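Local coordinates for adhesin (Streptococcus sanguinis SK1 = NCTC 7863, PDB 6VT2), which probably attaches the oral bacterium to host cells by binding sialoglycans through two tandem SigLec-like modules, at residues F24-T29 with T78-I83; I39-E44 with Y99-D104; R95-V100 with S117-L122. All blocks are in the same frame, centred on the assembly; numbering follows the deposited sequence.

Contact 1: residues F24-T29 with T78-I83; sequences FFVETT and TRVYGI
F24 and V26 pair with V80 and T78 as hydrogen-bonded pairs of two antiparallel strands whose axes approach to 4.7 Å at 153°, with F25 and R79 forming the non-hydrogen-bonded pair between them. Each outer pair is closed by two N-H...O=C bonds, among them V80 N to F24 O at 3.0 Å, and the CA of F25 adds a C-H...O contact to T78 O. F24 holds CG between its own backbone N and carbonyl carbon (chi1 65°); the ring lies side by side with V80, pointing the same way. CB of V80 sits over the ring face, off toward the rim, 3.7 Å from the centroid, while V80 CG1 reaches F24 CE1 at 3.4 Å. These strands are the middle pair of the sheet 7-9, 21-29, 76-83, 58-61, one of the two layers of a V-set immunoglobulin-like sandwich, and F24, V26, T78 and V80 face its interior. On the other surface F25 CE1 touches R79 CB at 3.7 Å. The extended R79 chain carries its guanidinium over the Y81 ring, with NH2 3.3 Å above the ring plane, and NE pairs with E23. A water bridges T28 OG1 and T78 OG1, each at 2.8 Å; T78 OG1 also bonds T61.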
loop_
_atom_site.group_PDB
_atom_site.type_symbol
_atom_site.label_atom_id
_atom_site.label_comp_id
_atom_site.label_asym_id
_atom_site.label_seq_id
_atom_site.Cartn_x
_atom_site.Cartn_y
_atom_site.Cartn_z
ATOM N N PHE A 24 5.545 0.141 39.735
ATOM C CA PHE A 24 5.987 -1.230 40.021
ATOM C C PHE A 24 5.269 -1.654 41.284
ATOM O O PHE A 24 4.702 -0.867 41.847
ATOM C CB PHE A 24 7.507 -1.353 40.123
ATOM C CG PHE A 24 8.158 -0.622 41.260
ATOM C CD1 PHE A 24 8.503 0.710 41.129
ATOM C CD2 PHE A 24 8.473 -1.284 42.431
ATOM C CE1 PHE A 24 9.168 1.360 42.150
ATOM C CE2 PHE A 24 9.120 -0.625 43.457
ATOM C CZ PHE A 24 9.464 0.691 43.308
ATOM N N PHE A 25 5.285 -2.934 41.610
ATOM C CA PHE A 25 4.528 -3.437 42.760
ATOM C C PHE A 25 5.469 -4.081 43.756
ATOM O O PHE A 25 6.447 -4.656 43.354
ATOM C CB PHE A 25 3.425 -4.363 42.261
ATOM C CG PHE A 25 2.322 -3.596 41.594
ATOM C CD1 PHE A 25 1.309 -3.028 42.342
ATOM C CD2 PHE A 25 2.345 -3.377 40.230
ATOM C CE1 PHE A 25 0.312 -2.294 41.729
ATOM C CE2 PHE A 25 1.348 -2.637 39.623
ATOM C CZ PHE A 25 0.334 -2.104 40.374
ATOM N N VAL A 26 5.130 -3.917 45.009
ATOM C CA VAL A 26 5.870 -4.559 46.107
ATOM C C VAL A 26 4.865 -5.572 46.649
ATOM O O VAL A 26 3.776 -5.293 46.645
ATOM C CB VAL A 26 6.285 -3.532 47.165
ATOM C CG1 VAL A 26 6.789 -4.239 48.411
ATOM C CG2 VAL A 26 7.286 -2.510 46.631
ATOM N N GLU A 27 5.276 -6.775 46.952
ATOM C CA GLU A 27 4.361 -7.817 47.473
ATOM C C GLU A 27 4.821 -8.160 48.878
ATOM O O GLU A 27 5.991 -8.292 49.051
ATOM C CB GLU A 27 4.323 -9.029 46.561
ATOM C CG GLU A 27 3.499 -8.811 45.304
ATOM C CD GLU A 27 3.084 -10.108 44.636
ATOM O OE1 GLU A 27 3.769 -11.103 44.823
ATOM O OE2 GLU A 27 2.064 -10.123 43.960
ATOM N N THR A 28 3.873 -8.225 49.815
ATOM C CA THR A 28 4.211 -8.460 51.223
ATOM C C THR A 28 3.377 -9.620 51.753
ATOM O O THR A 28 2.292 -9.623 51.489
ATOM C CB THR A 28 4.062 -7.200 52.083
ATOM O OG1 THR A 28 4.888 -6.187 51.515
ATOM C CG2 THR A 28 4.484 -7.400 53.520
ATOM N N THR A 29 4.020 -10.588 52.375
ATOM C CA THR A 29 3.124 -11.643 53.064
ATOM C C THR A 29 3.542 -11.763 54.522
ATOM O O THR A 29 4.528 -11.331 54.884
ATOM C CB THR A 29 3.319 -12.990 52.374
ATOM O OG1 THR A 29 4.693 -13.313 52.530
ATOM C CG2 THR A 29 3.044 -12.983 50.892
ATOM N N THR A 78 1.556 -3.356 47.077
ATOM C CA THR A 78 1.788 -1.925 47.274
ATOM C C THR A 78 2.216 -1.377 45.927
ATOM O O THR A 78 3.069 -1.948 45.359
ATOM C CB THR A 78 2.884 -1.694 48.298
ATOM O OG1 THR A 78 2.406 -2.131 49.557
ATOM C CG2 THR A 78 3.323 -0.253 48.402
ATOM N N ARG A 79 1.549 -0.347 45.464
ATOM C CA ARG A 79 1.917 0.253 44.195
ATOM C C ARG A 79 2.923 1.375 44.466
ATOM O O ARG A 79 2.646 2.186 45.254
ATOM C CB ARG A 79 0.673 0.846 43.570
ATOM C CG ARG A 79 0.910 1.426 42.176
ATOM C CD ARG A 79 -0.288 2.287 41.833
ATOM N NE ARG A 79 -0.130 2.793 40.501
ATOM C CZ ARG A 79 -0.586 3.930 40.092
ATOM N NH1 ARG A 79 -0.332 4.310 38.859
ATOM N NH2 ARG A 79 -1.305 4.671 40.873
ATOM N N VAL A 80 4.050 1.379 43.774
ATOM C CA VAL A 80 5.017 2.498 43.851
ATOM C C VAL A 80 4.997 3.108 42.452
ATOM O O VAL A 80 5.066 2.403 41.548
ATOM C CB VAL A 80 6.407 2.011 44.269
ATOM C CG1 VAL A 80 7.359 3.172 44.410
ATOM C CG2 VAL A 80 6.354 1.242 45.576
ATOM N N TYR A 81 4.787 4.401 42.355
ATOM C CA TYR A 81 4.515 5.011 41.040
ATOM C C TYR A 81 4.826 6.497 41.105
ATOM O O TYR A 81 5.021 7.040 42.095
ATOM C CB TYR A 81 3.023 4.819 40.707
ATOM C CG TYR A 81 2.073 5.528 41.638
ATOM C CD1 TYR A 81 1.795 5.064 42.908
ATOM C CD2 TYR A 81 1.469 6.692 41.249
ATOM C CE1 TYR A 81 0.967 5.764 43.759
ATOM C CE2 TYR A 81 0.657 7.415 42.080
ATOM C CZ TYR A 81 0.359 6.932 43.327
ATOM O OH TYR A 81 -0.469 7.664 44.107
ATOM N N GLY A 82 4.777 7.092 39.938
ATOM C CA GLY A 82 4.920 8.524 39.833
ATOM C C GLY A 82 5.206 8.910 38.407
ATOM O O GLY A 82 5.124 8.122 37.547
ATOM N N ILE A 83 5.455 10.183 38.230
ATOM C CA ILE A 83 5.851 10.764 36.944
ATOM C C ILE A 83 7.219 11.403 37.163
ATOM O O ILE A 83 7.351 12.297 38.011
ATOM C CB ILE A 83 4.819 11.791 36.466
ATOM C CG1 ILE A 83 3.495 11.091 36.243
ATOM C CG2 ILE A 83 5.366 12.473 35.234
ATOM C CD1 ILE A 83 2.368 12.110 36.092
HETATM O O HOH W 1 3.074 -4.775 49.924
#

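Contact 2: residues I39-E44 with Y99-D104; sequences IVRNIE and YVRAED. With CA (calcium ion), chain H; A2G (2-acetamido-2-deoxy-alpha-D-galactopyranose), chain D; GAL (beta-D-galactopyranose), chain B.
I43 lays its terminal methyl over the centre of the Y99 ring, CD1 standing 4.0 Å from the centroid and only 10° off the ring normal. Two torsions bring this about: CG1 is anti to the backbone N (chi1 -170°), and chi2 then turns CD1 onto the ring, while CB packs against Y99 CE1 at 3.6 Å. At the far end of the ring, Y99 OH donates to galactose O6 at 2.6 Å and also bonds the backbone N of K115. The neighbouring E44 accepts the acetamido N-H of the GalNAc at OE1, 2.7 Å from N2. On the same surface as Y99, R41 and R101 bring two guanidiniums together, their planes 63° apart and NH1 to NH1 at 3.7 Å. One water accepts from both NH1 groups, probably easing the repulsion of like charges. R41 bends at chi3, and its NE makes a nearly straight bond to N42 O at 3.0 Å, in the turn that follows the strand; R41 NH1 also reaches A46 O. R101 has D47 and T110 O as partners. Backbone bonds join I39 to R101 and R41 to Y99, with V40 opposite V100 between. Farther along strand 95-104, D104 OD2 binds calcium at 2.1 Å beside D2, T4 and D30. This is the C-F strand pairing of a V-set immunoglobulin-like domain, its C-strand end opening into the glycan pocket.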
loop_
_atom_site.group_PDB
_atom_site.type_symbol
_atom_site.label_atom_id
_atom_site.label_comp_id
_atom_site.label_asym_id
_atom_site.label_seq_id
_atom_site.Cartn_x
_atom_site.Cartn_y
_atom_site.Cartn_z
ATOM N N ILE A 39 5.728 0.838 54.193
ATOM C CA ILE A 39 6.349 2.176 54.178
ATOM C C ILE A 39 7.425 2.187 53.093
ATOM O O ILE A 39 8.108 1.247 52.978
ATOM C CB ILE A 39 7.037 2.393 55.547
ATOM C CG1 ILE A 39 5.991 2.507 56.643
ATOM C CG2 ILE A 39 7.972 3.579 55.555
ATOM C CD1 ILE A 39 6.567 2.355 58.026
ATOM N N VAL A 40 7.512 3.277 52.354
ATOM C CA VAL A 40 8.637 3.520 51.442
ATOM C C VAL A 40 9.319 4.738 52.028
ATOM O O VAL A 40 8.654 5.679 52.233
ATOM C CB VAL A 40 8.186 3.772 50.008
ATOM C CG1 VAL A 40 9.391 3.985 49.113
ATOM C CG2 VAL A 40 7.351 2.637 49.514
ATOM N N ARG A 41 10.609 4.658 52.280
ATOM C CA ARG A 41 11.232 5.797 52.946
ATOM C C ARG A 41 12.691 5.965 52.535
ATOM O O ARG A 41 13.325 5.060 52.069
ATOM C CB ARG A 41 11.177 5.618 54.468
ATOM C CG ARG A 41 11.860 4.353 54.961
ATOM C CD ARG A 41 12.061 4.301 56.477
ATOM N NE ARG A 41 13.182 5.086 56.881
ATOM C CZ ARG A 41 13.514 5.298 58.125
ATOM N NH1 ARG A 41 12.786 4.778 59.087
ATOM N NH2 ARG A 41 14.583 5.996 58.404
ATOM N N ASN A 42 13.186 7.163 52.829
ATOM C CA ASN A 42 14.626 7.420 52.726
ATOM C C ASN A 42 15.329 6.672 53.839
ATOM O O ASN A 42 14.781 6.560 54.840
ATOM C CB ASN A 42 14.934 8.883 53.009
ATOM C CG ASN A 42 14.480 9.751 51.878
ATOM O OD1 ASN A 42 13.868 9.222 50.989
ATOM N ND2 ASN A 42 14.758 11.035 51.914
ATOM N N ILE A 43 16.568 6.294 53.642
ATOM C CA ILE A 43 17.362 5.645 54.717
ATOM C C ILE A 43 17.462 6.583 55.913
ATOM O O ILE A 43 17.458 6.105 57.020
ATOM C CB ILE A 43 18.765 5.216 54.208
ATOM C CG1 ILE A 43 19.503 4.337 55.224
ATOM C CG2 ILE A 43 19.641 6.397 53.789
ATOM C CD1 ILE A 43 18.750 3.098 55.671
ATOM N N GLU A 44 17.564 7.863 55.653
ATOM C CA GLU A 44 17.767 8.855 56.713
ATOM C C GLU A 44 16.529 8.931 57.571
ATOM O O GLU A 44 15.459 8.823 57.047
ATOM C CB GLU A 44 17.988 10.276 56.205
ATOM C CG GLU A 44 19.211 10.547 55.359
ATOM C CD GLU A 44 19.217 10.040 53.928
ATOM O OE1 GLU A 44 20.274 10.033 53.316
ATOM O OE2 GLU A 44 18.163 9.684 53.436
ATOM N N TYR A 99 13.873 2.605 50.613
ATOM C CA TYR A 99 13.723 1.428 51.473
ATOM C C TYR A 99 12.251 1.155 51.726
ATOM O O TYR A 99 11.455 2.080 51.898
ATOM C CB TYR A 99 14.454 1.672 52.772
ATOM C CG TYR A 99 15.925 1.698 52.551
ATOM C CD1 TYR A 99 16.562 2.791 52.039
ATOM C CD2 TYR A 99 16.668 0.558 52.764
ATOM C CE1 TYR A 99 17.923 2.742 51.711
ATOM C CE2 TYR A 99 18.045 0.502 52.526
ATOM C CZ TYR A 99 18.645 1.594 51.936
ATOM O OH TYR A 99 19.963 1.469 51.659
ATOM N N VAL A 100 11.907 -0.124 51.725
ATOM C CA VAL A 100 10.534 -0.567 51.914
ATOM C C VAL A 100 10.477 -1.387 53.194
ATOM O O VAL A 100 11.241 -2.333 53.369
ATOM C CB VAL A 100 10.023 -1.345 50.698
ATOM C CG1 VAL A 100 8.601 -1.719 50.944
ATOM C CG2 VAL A 100 10.139 -0.531 49.417
ATOM N N ARG A 101 9.529 -1.019 54.065
ATOM C CA ARG A 101 9.363 -1.745 55.306
ATOM C C ARG A 101 7.904 -2.144 55.463
ATOM O O ARG A 101 7.076 -1.535 54.948
ATOM C CB ARG A 101 9.758 -0.897 56.514
ATOM C CG ARG A 101 11.164 -0.334 56.420
ATOM C CD ARG A 101 11.399 0.462 57.678
ATOM N NE ARG A 101 11.743 -0.371 58.804
ATOM C CZ ARG A 101 12.005 0.103 60.002
ATOM N NH1 ARG A 101 11.930 1.388 60.236
ATOM N NH2 ARG A 101 12.350 -0.696 60.988
ATOM N N ALA A 102 7.703 -3.212 56.186
ATOM C CA ALA A 102 6.339 -3.619 56.443
ATOM C C ALA A 102 6.228 -4.076 57.887
ATOM O O ALA A 102 7.194 -4.580 58.463
ATOM C CB ALA A 102 5.895 -4.736 55.505
ATOM N N GLU A 103 5.035 -3.905 58.457
ATOM C CA GLU A 103 4.767 -4.281 59.847
ATOM C C GLU A 103 3.489 -5.086 59.930
ATOM O O GLU A 103 2.488 -4.732 59.291
ATOM C CB GLU A 103 4.671 -3.026 60.661
ATOM C CG GLU A 103 4.449 -3.306 62.184
ATOM C CD GLU A 103 4.332 -1.985 62.907
ATOM O OE1 GLU A 103 3.425 -1.849 63.747
ATOM O OE2 GLU A 103 5.105 -1.038 62.586
ATOM N N ASP A 104 3.542 -6.178 60.693
ATOM C CA ASP A 104 2.375 -7.034 60.876
ATOM C C ASP A 104 1.539 -6.499 62.039
ATOM O O ASP A 104 1.839 -5.464 62.646
ATOM C CB ASP A 104 2.782 -8.514 61.015
ATOM C CG ASP A 104 3.518 -8.858 62.296
ATOM O OD1 ASP A 104 3.501 -8.012 63.195
ATOM O OD2 ASP A 104 4.107 -9.990 62.275
HETATM CA CA CA H . 4.399 -11.891 61.487
HETATM O O5 A2G D . 24.007 7.757 56.405
HETATM C C1 A2G D . 23.375 8.948 55.947
HETATM O O1 A2G D . 21.972 8.822 56.179
HETATM C C2 A2G D . 23.650 9.093 54.450
HETATM N N2 A2G D . 22.868 10.227 53.988
HETATM C C3 A2G D . 23.102 7.896 53.686
HETATM O O3 A2G D . 23.455 8.022 52.300
HETATM C C4 A2G D . 23.673 6.614 54.289
HETATM O O4 A2G D . 25.073 6.549 54.017
HETATM C C5 A2G D . 23.441 6.590 55.805
HETATM C C6 A2G D . 24.037 5.361 56.483
HETATM O O6 A2G D . 23.473 5.254 57.796
HETATM C C7 A2G D . 23.464 11.347 53.578
HETATM O O7 A2G D . 24.676 11.469 53.577
HETATM C C8 A2G D . 22.553 12.448 53.121
HETATM C C1 GAL B . 22.544 7.621 51.354
HETATM C C2 GAL B . 23.006 8.202 50.001
HETATM C C3 GAL B . 22.219 7.594 48.845
HETATM C C4 GAL B . 22.250 6.061 48.923
HETATM C C5 GAL B . 21.737 5.636 50.295
HETATM C C6 GAL B . 21.741 4.114 50.528
HETATM O O2 GAL B . 22.784 9.599 49.939
HETATM O O3 GAL B . 22.764 7.992 47.589
HETATM O O4 GAL B . 23.564 5.588 48.728
HETATM O O5 GAL B . 22.558 6.203 51.317
HETATM O O6 GAL B . 21.121 3.775 51.761
HETATM O O HOH W 2 9.974 3.474 59.119
HETATM O O HOH W 3 4.668 -14.118 60.859
#

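Contact 3: residues R95-V100 with S117-L122; sequences RYTKYV and SERFVL. With SIA (N-acetyl-alpha-neuraminic acid), chain C; GAL (beta-D-galactopyranose), chain B.
The ammonium group of K98, whose CB rests against F120 CZ at 3.7 Å, is gripped from several directions: NZ donates to sialic acid O8 and O9, each at 3.0 Å, and bonds N42 OD1 and D53 O as well. Its chain bends at chi2 (-67°), and the amine ends up away from the adjoining strand and against the glycerol tail of the sugar. T97 takes the carboxylate with two donors, backbone N to O1B and OG1 to O1A at 2.9 Å, so that both carboxylate oxygens are held by one residue. R95 O accepts the N5-H of the acetamido group, and the methyl C11 of that group lies by Y96 OH, itself bonded to H88. Beneath the sugar, strands 95-100 and 119-122 run antiparallel at 166°, paired by N-H...O=C bonds from Y96-L122 to K98-F120; beyond these, V100 N reaches E118 O from well above the carbonyl plane. R119 covers the Y99 ring on the face opposite I43, CB over its rim and CD 3.5 Å from CE2, while R119 NH1 turns back to S117 O at 2.8 Å. V121 CG1 lies over the R95 guanidinium, 3.6 Å from NH2. On the interior surface, V100 CG2 meets the F120 ring at its edge, 3.9 Å from CE2. The Tyr-Thr-Lys-Tyr sequence probably corresponds to the sialic-acid-binding ΦTRX motif of SigLec-like adhesins, with lysine in the arginine position, carried on the F strand of the V-set fold.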
loop_
_atom_site.group_PDB
_atom_site.type_symbol
_atom_site.label_atom_id
_atom_site.label_comp_id
_atom_site.label_asym_id
_atom_site.label_seq_id
_atom_site.Cartn_x
_atom_site.Cartn_y
_atom_site.Cartn_z
ATOM N N ARG A 95 19.594 8.624 40.231
ATOM C CA ARG A 95 19.107 7.358 40.747
ATOM C C ARG A 95 18.737 7.534 42.212
ATOM O O ARG A 95 19.206 8.381 42.821
ATOM C CB ARG A 95 20.165 6.271 40.589
ATOM C CG ARG A 95 21.430 6.575 41.359
ATOM C CD ARG A 95 22.588 5.756 40.843
ATOM N NE ARG A 95 22.503 4.348 41.132
ATOM C CZ ARG A 95 22.242 3.434 40.244
ATOM N NH1 ARG A 95 21.924 3.793 39.031
ATOM N NH2 ARG A 95 22.256 2.175 40.576
ATOM N N TYR A 96 17.850 6.695 42.710
ATOM C CA TYR A 96 17.377 6.816 44.089
ATOM C C TYR A 96 17.277 5.432 44.733
ATOM O O TYR A 96 16.578 4.673 44.233
ATOM C CB TYR A 96 15.989 7.449 44.066
ATOM C CG TYR A 96 15.953 8.841 43.528
ATOM C CD1 TYR A 96 16.357 9.904 44.292
ATOM C CD2 TYR A 96 15.652 9.067 42.215
ATOM C CE1 TYR A 96 16.356 11.172 43.780
ATOM C CE2 TYR A 96 15.681 10.327 41.681
ATOM C CZ TYR A 96 15.945 11.392 42.490
ATOM O OH TYR A 96 16.024 12.657 42.025
ATOM N N THR A 97 17.897 5.252 45.878
ATOM C CA THR A 97 17.827 3.982 46.599
ATOM C C THR A 97 16.857 4.261 47.732
ATOM O O THR A 97 17.149 5.069 48.517
ATOM C CB THR A 97 19.161 3.566 47.187
ATOM O OG1 THR A 97 20.055 3.620 46.092
ATOM C CG2 THR A 97 19.086 2.196 47.806
ATOM N N LYS A 98 15.718 3.601 47.725
ATOM C CA LYS A 98 14.721 3.842 48.767
ATOM C C LYS A 98 14.317 2.505 49.390
ATOM O O LYS A 98 14.383 1.521 48.784
ATOM C CB LYS A 98 13.531 4.583 48.196
ATOM C CG LYS A 98 13.865 5.884 47.497
ATOM C CD LYS A 98 14.371 6.884 48.508
ATOM C CE LYS A 98 15.124 7.937 47.761
ATOM N NZ LYS A 98 15.478 9.085 48.580
ATOM N N TYR A 99 13.873 2.605 50.613
ATOM C CA TYR A 99 13.723 1.428 51.473
ATOM C C TYR A 99 12.251 1.155 51.726
ATOM O O TYR A 99 11.455 2.080 51.898
ATOM C CB TYR A 99 14.454 1.672 52.772
ATOM C CG TYR A 99 15.925 1.698 52.551
ATOM C CD1 TYR A 99 16.562 2.791 52.039
ATOM C CD2 TYR A 99 16.668 0.558 52.764
ATOM C CE1 TYR A 99 17.923 2.742 51.711
ATOM C CE2 TYR A 99 18.045 0.502 52.526
ATOM C CZ TYR A 99 18.645 1.594 51.936
ATOM O OH TYR A 99 19.963 1.469 51.659
ATOM N N VAL A 100 11.907 -0.124 51.725
ATOM C CA VAL A 100 10.534 -0.567 51.914
ATOM C C VAL A 100 10.477 -1.387 53.194
ATOM O O VAL A 100 11.241 -2.333 53.369
ATOM C CB VAL A 100 10.023 -1.345 50.698
ATOM C CG1 VAL A 100 8.601 -1.719 50.944
ATOM C CG2 VAL A 100 10.139 -0.531 49.417
ATOM N N SER A 117 18.785 -3.985 53.696
ATOM C CA SER A 117 17.399 -4.394 53.859
ATOM C C SER A 117 16.623 -4.112 52.583
ATOM O O SER A 117 17.183 -3.710 51.566
ATOM C CB SER A 117 16.802 -3.744 55.105
ATOM O OG SER A 117 16.798 -2.331 54.982
ATOM N N GLU A 118 15.335 -4.375 52.625
ATOM C CA GLU A 118 14.534 -4.351 51.417
ATOM C C GLU A 118 14.517 -2.952 50.835
ATOM O O GLU A 118 14.216 -1.973 51.520
ATOM C CB GLU A 118 13.134 -4.809 51.734
ATOM C CG GLU A 118 13.000 -6.260 52.256
ATOM C CD GLU A 118 13.157 -6.471 53.765
ATOM O OE1 GLU A 118 13.562 -5.548 54.524
ATOM O OE2 GLU A 118 12.835 -7.598 54.208
ATOM N N ARG A 119 14.829 -2.876 49.547
ATOM C CA ARG A 119 15.034 -1.587 48.924
ATOM C C ARG A 119 14.944 -1.782 47.421
ATOM O O ARG A 119 15.084 -2.902 46.906
ATOM C CB ARG A 119 16.390 -0.997 49.301
ATOM C CG ARG A 119 17.585 -1.786 48.814
ATOM C CD ARG A 119 18.840 -1.442 49.665
ATOM N NE ARG A 119 19.918 -2.143 49.017
ATOM C CZ ARG A 119 20.153 -3.431 49.131
ATOM N NH1 ARG A 119 19.449 -4.177 49.989
ATOM N NH2 ARG A 119 21.124 -3.990 48.382
ATOM N N PHE A 120 14.763 -0.667 46.743
ATOM C CA PHE A 120 14.816 -0.628 45.300
ATOM C C PHE A 120 15.677 0.543 44.877
ATOM O O PHE A 120 15.795 1.525 45.607
ATOM C CB PHE A 120 13.437 -0.522 44.647
ATOM C CG PHE A 120 12.673 0.691 45.028
ATOM C CD1 PHE A 120 12.791 1.853 44.293
ATOM C CD2 PHE A 120 11.827 0.684 46.136
ATOM C CE1 PHE A 120 12.130 3.017 44.680
ATOM C CE2 PHE A 120 11.127 1.785 46.476
ATOM C CZ PHE A 120 11.269 2.987 45.746
ATOM N N VAL A 121 16.232 0.485 43.665
ATOM C CA VAL A 121 16.912 1.624 43.074
ATOM C C VAL A 121 16.096 2.035 41.876
ATOM O O VAL A 121 15.894 1.243 40.942
ATOM C CB VAL A 121 18.334 1.301 42.659
ATOM C CG1 VAL A 121 19.000 2.552 42.122
ATOM C CG2 VAL A 121 19.139 0.794 43.880
ATOM N N LEU A 122 15.604 3.252 41.919
ATOM C CA LEU A 122 14.917 3.878 40.813
ATOM C C LEU A 122 15.918 4.667 39.998
ATOM O O LEU A 122 16.625 5.513 40.538
ATOM C CB LEU A 122 13.801 4.755 41.371
ATOM C CG LEU A 122 12.875 5.354 40.334
ATOM C CD1 LEU A 122 12.047 4.283 39.698
ATOM C CD2 LEU A 122 12.031 6.407 41.071
HETATM C C1 SIA C . 20.841 7.131 46.295
HETATM C C2 SIA C . 21.849 8.317 46.614
HETATM C C3 SIA C . 22.788 8.680 45.458
HETATM C C4 SIA C . 22.075 9.280 44.244
HETATM C C5 SIA C . 21.185 10.455 44.670
HETATM C C6 SIA C . 20.285 10.033 45.861
HETATM C C7 SIA C . 19.471 11.188 46.501
HETATM C C8 SIA C . 18.806 10.712 47.819
HETATM C C9 SIA C . 17.733 11.702 48.258
HETATM C C10 SIA C . 20.421 12.156 43.050
HETATM C C11 SIA C . 19.450 12.454 41.910
HETATM N N5 SIA C . 20.334 10.908 43.571
HETATM O O1A SIA C . 21.258 6.210 45.559
HETATM O O1B SIA C . 19.728 7.247 46.881
HETATM O O4 SIA C . 23.021 9.742 43.258
HETATM O O6 SIA C . 21.076 9.518 46.926
HETATM O O7 SIA C . 20.279 12.339 46.681
HETATM O O8 SIA C . 18.263 9.401 47.625
HETATM O O9 SIA C . 16.605 11.553 47.392
HETATM O O10 SIA C . 21.215 13.001 43.456
HETATM C C1 GAL B . 22.544 7.621 51.354
HETATM C C2 GAL B . 23.006 8.202 50.001
HETATM C C3 GAL B . 22.219 7.594 48.845
HETATM C C4 GAL B . 22.250 6.061 48.923
HETATM C C5 GAL B . 21.737 5.636 50.295
HETATM C C6 GAL B . 21.741 4.114 50.528
HETATM O O2 GAL B . 22.784 9.599 49.939
HETATM O O3 GAL B . 22.764 7.992 47.589
HETATM O O4 GAL B . 23.564 5.588 48.728
HETATM O O5 GAL B . 22.558 6.203 51.317
HETATM O O6 GAL B . 21.121 3.775 51.761
#

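In the fold
All three contacts lie in the N-terminal SigLec-like module and show how one sandwich carries its binding site on a central strand. Contacts 2 and 3 flank strand 95-104, pairing it with 35-41 and 119-125 in one sheet; their centres are 9 Å apart, and they share Y99 and V100. Contact 1 belongs to the facing sheet, about 12 Å from each by centres, and meets them across the interior through F24 on F120, V26 on V100 and V80 on V40. Along the chain, contact 1 interleaves with contact 2 and closes before contact 3 opens. Contacts 2 and 3 both touch galactose, so the glycan site spans both strand pairings.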